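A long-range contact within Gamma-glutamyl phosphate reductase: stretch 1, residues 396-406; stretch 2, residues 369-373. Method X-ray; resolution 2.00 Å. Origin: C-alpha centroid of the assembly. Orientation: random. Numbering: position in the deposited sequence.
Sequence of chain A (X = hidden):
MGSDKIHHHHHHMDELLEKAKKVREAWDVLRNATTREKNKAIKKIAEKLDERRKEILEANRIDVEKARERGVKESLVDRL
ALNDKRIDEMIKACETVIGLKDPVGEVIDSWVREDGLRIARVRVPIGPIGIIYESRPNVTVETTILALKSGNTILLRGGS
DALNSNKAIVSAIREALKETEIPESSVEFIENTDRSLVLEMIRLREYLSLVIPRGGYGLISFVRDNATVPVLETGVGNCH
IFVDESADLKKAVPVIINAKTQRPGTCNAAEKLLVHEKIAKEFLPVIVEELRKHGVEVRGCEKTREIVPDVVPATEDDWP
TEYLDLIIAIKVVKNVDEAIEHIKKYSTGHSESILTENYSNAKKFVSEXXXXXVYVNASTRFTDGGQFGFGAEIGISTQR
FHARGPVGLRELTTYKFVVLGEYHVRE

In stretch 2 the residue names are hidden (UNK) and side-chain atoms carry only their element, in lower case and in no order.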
ATOM      1  N   ILE A 396      -0.114   1.584   0.360  1.00 23.06           N
ATOM      2  CA  ILE A 396      -0.024   2.987   0.681  1.00 21.75           C
ATOM      3  C   ILE A 396      -1.307   3.435   1.289  1.00 21.15           C
ATOM      4  O   ILE A 396      -2.334   3.542   0.570  1.00 20.91           O
ATOM      5  CB  ILE A 396       0.189   3.824  -0.561  1.00 22.56           C
ATOM      6  CG1 ILE A 396       1.383   3.318  -1.397  1.00 24.62           C
ATOM      7  CG2 ILE A 396       0.336   5.281  -0.142  1.00 22.59           C
ATOM      8  CD1 ILE A 396       2.727   3.608  -0.800  1.00 28.35           C
ATOM      9  N   SER A 397      -1.282   3.764   2.575  1.00 18.42           N
ATOM     10  CA  SER A 397      -2.446   4.347   3.199  1.00 17.75           C
ATOM     11  C   SER A 397      -2.694   5.813   2.758  1.00 17.73           C
ATOM     12  O   SER A 397      -1.761   6.625   2.746  1.00 16.18           O
ATOM     13  CB  SER A 397      -2.262   4.350   4.704  1.00 17.89           C
ATOM     14  OG  SER A 397      -3.187   5.237   5.273  1.00 20.15           O
ATOM     15  N   THR A 398      -3.948   6.158   2.476  1.00 17.37           N
ATOM     16  CA  THR A 398      -4.326   7.528   2.130  1.00 18.31           C
ATOM     17  C   THR A 398      -5.260   8.175   3.097  1.00 18.91           C
ATOM     18  O   THR A 398      -5.821   9.189   2.761  1.00 19.04           O
ATOM     19  CB  THR A 398      -4.947   7.614   0.729  1.00 18.64           C
ATOM     20  OG1 THR A 398      -6.026   6.687   0.603  1.00 18.40           O
ATOM     21  CG2 THR A 398      -3.919   7.171  -0.328  1.00 19.40           C
ATOM     22  N   GLN A 399      -5.385   7.616   4.304  1.00 20.04           N
ATOM     23  CA  GLN A 399      -6.172   8.196   5.389  1.00 20.91           C
ATOM     24  C   GLN A 399      -5.365   9.002   6.411  1.00 22.16           C
ATOM     25  O   GLN A 399      -4.183   8.809   6.557  1.00 23.23           O
ATOM     26  CB  GLN A 399      -6.879   7.095   6.124  1.00 21.13           C
ATOM     27  CG  GLN A 399      -5.938   6.162   6.940  1.00 20.72           C
ATOM     28  CD  GLN A 399      -6.771   5.071   7.526  1.00 22.20           C
ATOM     29  OE1 GLN A 399      -7.595   4.488   6.792  1.00 20.91           O
ATOM     30  NE2 GLN A 399      -6.655   4.842   8.851  1.00 18.70           N
ATOM     31  N   ARG A 400      -6.043   9.902   7.106  1.00 23.42           N
ATOM     32  CA  ARG A 400      -5.444  10.840   8.048  1.00 24.80           C
ATOM     33  C   ARG A 400      -5.583  10.311   9.485  1.00 24.69           C
ATOM     34  O   ARG A 400      -6.131  11.014  10.414  1.00 26.59           O
ATOM     35  CB  ARG A 400      -6.167  12.192   7.933  1.00 25.59           C
ATOM     36  CG  ARG A 400      -5.422  13.242   7.136  1.00 27.91           C
ATOM     37  CD  ARG A 400      -6.009  14.637   7.299  1.00 29.48           C
ATOM     38  NE  ARG A 400      -6.300  15.146   5.995  1.00 35.86           N
ATOM     39  CZ  ARG A 400      -7.493  15.571   5.547  1.00 35.17           C
ATOM     40  NH1 ARG A 400      -8.600  15.626   6.318  1.00 34.43           N
ATOM     41  NH2 ARG A 400      -7.551  15.971   4.291  1.00 34.35           N
ATOM     42  N   PHE A 401      -5.145   9.076   9.680  1.00 22.65           N
ATOM     43  CA  PHE A 401      -5.411   8.373  10.922  1.00 21.49           C
ATOM     44  C   PHE A 401      -4.513   7.138  11.061  1.00 20.50           C
ATOM     45  O   PHE A 401      -4.498   6.237  10.209  1.00 20.55           O
ATOM     46  CB  PHE A 401      -6.893   8.009  11.039  1.00 22.23           C
ATOM     47  CG  PHE A 401      -7.368   7.816  12.451  1.00 21.31           C
ATOM     48  CD1 PHE A 401      -7.442   8.879  13.330  1.00 22.46           C
ATOM     49  CD2 PHE A 401      -7.781   6.565  12.885  1.00 24.39           C
ATOM     50  CE1 PHE A 401      -7.899   8.704  14.615  1.00 22.53           C
ATOM     51  CE2 PHE A 401      -8.239   6.374  14.166  1.00 23.36           C
ATOM     52  CZ  PHE A 401      -8.318   7.437  15.041  1.00 23.28           C
ATOM     53  N   HIS A 402      -3.724   7.162  12.119  1.00 18.26           N
ATOM     54  CA  HIS A 402      -2.813   6.088  12.508  1.00 17.60           C
ATOM     55  C   HIS A 402      -1.588   6.040  11.646  1.00 17.33           C
ATOM     56  O   HIS A 402      -0.500   6.153  12.149  1.00 16.82           O
ATOM     57  CB  HIS A 402      -3.465   4.686  12.551  1.00 17.96           C
ATOM     58  CG  HIS A 402      -2.531   3.630  13.053  1.00 17.72           C
ATOM     59  ND1 HIS A 402      -2.295   3.438  14.392  1.00 16.87           N
ATOM     60  CD2 HIS A 402      -1.676   2.808  12.397  1.00 19.42           C
ATOM     61  CE1 HIS A 402      -1.363   2.514  14.542  1.00 20.10           C
ATOM     62  NE2 HIS A 402      -0.979   2.102  13.344  1.00 18.10           N
ATOM     63  N   ALA A 403      -1.765   5.814  10.342  1.00 17.26           N
ATOM     64  CA  ALA A 403      -0.653   5.740   9.427  1.00 17.46           C
ATOM     65  C   ALA A 403      -1.073   6.223   8.035  1.00 17.16           C
ATOM     66  O   ALA A 403      -2.197   5.937   7.558  1.00 16.63           O
ATOM     67  CB  ALA A 403      -0.148   4.277   9.354  1.00 18.25           C
ATOM     68  N   ARG A 404      -0.140   6.925   7.398  1.00 16.93           N
ATOM     69  CA  ARG A 404      -0.291   7.469   6.083  1.00 17.16           C
ATOM     70  C   ARG A 404       0.961   7.201   5.288  1.00 16.99           C
ATOM     71  O   ARG A 404       2.068   7.138   5.855  1.00 16.91           O
ATOM     72  CB  ARG A 404      -0.654   8.980   6.140  1.00 17.95           C
ATOM     73  CG  ARG A 404      -0.938   9.547   4.755  1.00 20.52           C
ATOM     74  CD  ARG A 404      -2.102  10.536   4.580  1.00 24.58           C
ATOM     75  NE  ARG A 404      -1.769  11.789   5.155  1.00 23.28           N
ATOM     76  CZ  ARG A 404      -2.170  13.000   4.767  1.00 20.82           C
ATOM     77  NH1 ARG A 404      -3.010  13.207   3.796  1.00 17.41           N
ATOM     78  NH2 ARG A 404      -1.734  14.040   5.475  1.00 19.15           N
ATOM     79  N   GLY A 405       0.791   6.982   3.984  1.00 16.18           N
ATOM     80  CA  GLY A 405       1.881   6.480   3.159  1.00 16.90           C
ATOM     81  C   GLY A 405       2.115   4.975   3.305  1.00 17.63           C
ATOM     82  O   GLY A 405       1.264   4.235   3.744  1.00 18.23           O
ATOM     83  N   PRO A 406       3.288   4.512   2.947  1.00 18.66           N
ATOM     84  CA  PRO A 406       3.590   3.083   3.044  1.00 18.93           C
ATOM     85  C   PRO A 406       3.377   2.532   4.479  1.00 18.67           C
ATOM     86  O   PRO A 406       3.854   3.094   5.463  1.00 17.58           O
ATOM     87  CB  PRO A 406       5.053   3.008   2.637  1.00 19.48           C
ATOM     88  CG  PRO A 406       5.339   4.266   1.891  1.00 19.98           C
ATOM     89  CD  PRO A 406       4.431   5.310   2.459  1.00 19.13           C
ATOM     90  N   UNK A 369      -0.548  21.585   0.244  1.00 16.65           N
ATOM     91  CA  UNK A 369      -1.106  20.395  -0.379  1.00 16.14           C
ATOM     92  C   UNK A 369      -0.987  19.274   0.659  1.00 17.13           C
ATOM     93  O   UNK A 369       0.093  18.915   1.084  1.00 16.53           O
ATOM     94  c   UNK A 369      -0.364  20.001  -1.646  1.00 16.80           C
ATOM     95  c   UNK A 369      -0.484  21.088  -2.708  1.00 15.84           C
ATOM     96  c   UNK A 369      -0.874  18.632  -2.164  1.00 16.50           C
ATOM     97  c   UNK A 369      -1.883  21.367  -3.188  1.00 16.76           C
ATOM     98  N   UNK A 370      -2.127  18.722   1.028  1.00 18.12           N
ATOM     99  CA  UNK A 370      -2.197  17.695   2.016  1.00 19.40           C
ATOM    100  C   UNK A 370      -2.491  16.391   1.306  1.00 19.31           C
ATOM    101  O   UNK A 370      -3.581  16.197   0.786  1.00 21.00           O
ATOM    102  o   UNK A 370      -4.432  16.093   3.893  1.00 29.71           O
ATOM    103  c   UNK A 370      -3.312  18.001   3.014  1.00 20.42           C
ATOM    104  o   UNK A 370      -2.596  16.701   4.876  1.00 21.82           O
ATOM    105  c   UNK A 370      -3.462  16.895   4.017  1.00 24.20           C
ATOM    106  N   UNK A 371      -1.499  15.528   1.256  1.00 17.31           N
ATOM    107  CA  UNK A 371      -1.617  14.233   0.601  1.00 16.89           C
ATOM    108  C   UNK A 371      -0.615  13.375   1.310  1.00 15.54           C
ATOM    109  O   UNK A 371       0.226  13.910   1.992  1.00 15.33           O
ATOM    110  c   UNK A 371      -1.262  14.321  -0.937  1.00 16.62           C
ATOM    111  N   UNK A 372      -0.700  12.064   1.186  1.00 14.95           N
ATOM    112  CA  UNK A 372       0.300  11.207   1.789  1.00 14.80           C
ATOM    113  C   UNK A 372       1.717  11.564   1.422  1.00 14.91           C
ATOM    114  O   UNK A 372       2.603  11.444   2.273  1.00 15.89           O
ATOM    115  c   UNK A 372       0.061   9.776   1.435  1.00 16.04           C
ATOM    116  N   UNK A 373       1.950  11.931   0.167  1.00 15.10           N
ATOM    117  CA  UNK A 373       3.249  12.372  -0.302  1.00 15.63           C
ATOM    118  C   UNK A 373       3.146  13.597  -1.240  1.00 15.30           C
ATOM    119  O   UNK A 373       2.398  13.553  -2.208  1.00 15.11           O
ATOM    120  c   UNK A 373       3.992  11.243  -0.996  1.00 16.99           C
TER

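Position 369 carries four side-chain atoms, all carbon. The chain forks at its first carbon, and one arm runs two carbons long. None of it comes near stretch 1, and the residue is buried. The branching is the pattern of isoleucine, and position 369 is therefore Ile-369. It is also the first residue after a helix to leave helical phi/psi, so the segment that makes the contact begins just as the helix lets go.

Position 370 has two side-chain carbons, the second carrying two oxygens: a short carboxylate. One oxygen lies 3.0 Å from NE of Arg-400, and the other lies 2.9 Å from NH2 of Arg-404. A carboxylate one carbon from CA is aspartate, so this is Asp-370. Its CA-to-CB bond points toward stretch 1 and chi1 is t, which extends the acid out to both guanidinium groups. OD1 of Asp-370 accepts from Arg-400 through NE at 3.0 Å and NH2 at 3.1 Å, and also from NH1 of Arg-404 at 3.2 Å. OD2 of Asp-370 takes the straightest bond of the set, from NH2 of Arg-404 at 2.9 Å and 175°.

Position 371 shows a single side-chain carbon pointing away from stretch 1; this CB comes no closer than 5.2 Å, to NH1 of Arg-404. One carbon means alanine, Ala-371. Its part in the contact is played by backbone: its C atom sits 3.5 Å from NH1 of Arg-404, over a face of the guanidinium.

Position 372 again has one carbon, but this CB packs against stretch 1. It lies 3.5 Å from CG of Arg-404, 3.9 Å from N of Gly-405 and 3.9 Å from O of Ser-397. This too is alanine, Ala-372. The methyl rests on the backbone pair formed by Ser-397 and Gly-405, where N of Gly-405 donates to O of Ser-397 at 2.9 Å, and the CA atoms of Ala-372 and Gly-405 are 5.2 Å apart.

Position 373 has one side-chain carbon as well, pointing sideways, and this CB is 6.7 Å from CA of Gly-405 at its nearest. It is Ala-373, buried but touching nothing on stretch 1.

The contact is small, 270 Å² over both sides, and combines polar and apolar parts. A single acid gathers two arginines, and each meets it with the edge of its guanidinium, where the N-H groups point. Arg-404 does three things: its edge pairs with Asp-370, one face covers the backbone at Ala-371 and Ala-372, and its aliphatic CG meets the methyl of Ala-372. Arg-400 reaches in differently, since its CA-to-CB bond points sideways and the end of the chain comes nearer. At Gly-405 the phi of 78° by itself favours glycine, and an ideal CB there would lie 2.5 Å from CD of Pro-406, a clash. The rule to read is a charged clasp at the exposed side, beside a small methyl laid against paired backbone.

Stretch 2 (369-373) IDAAA
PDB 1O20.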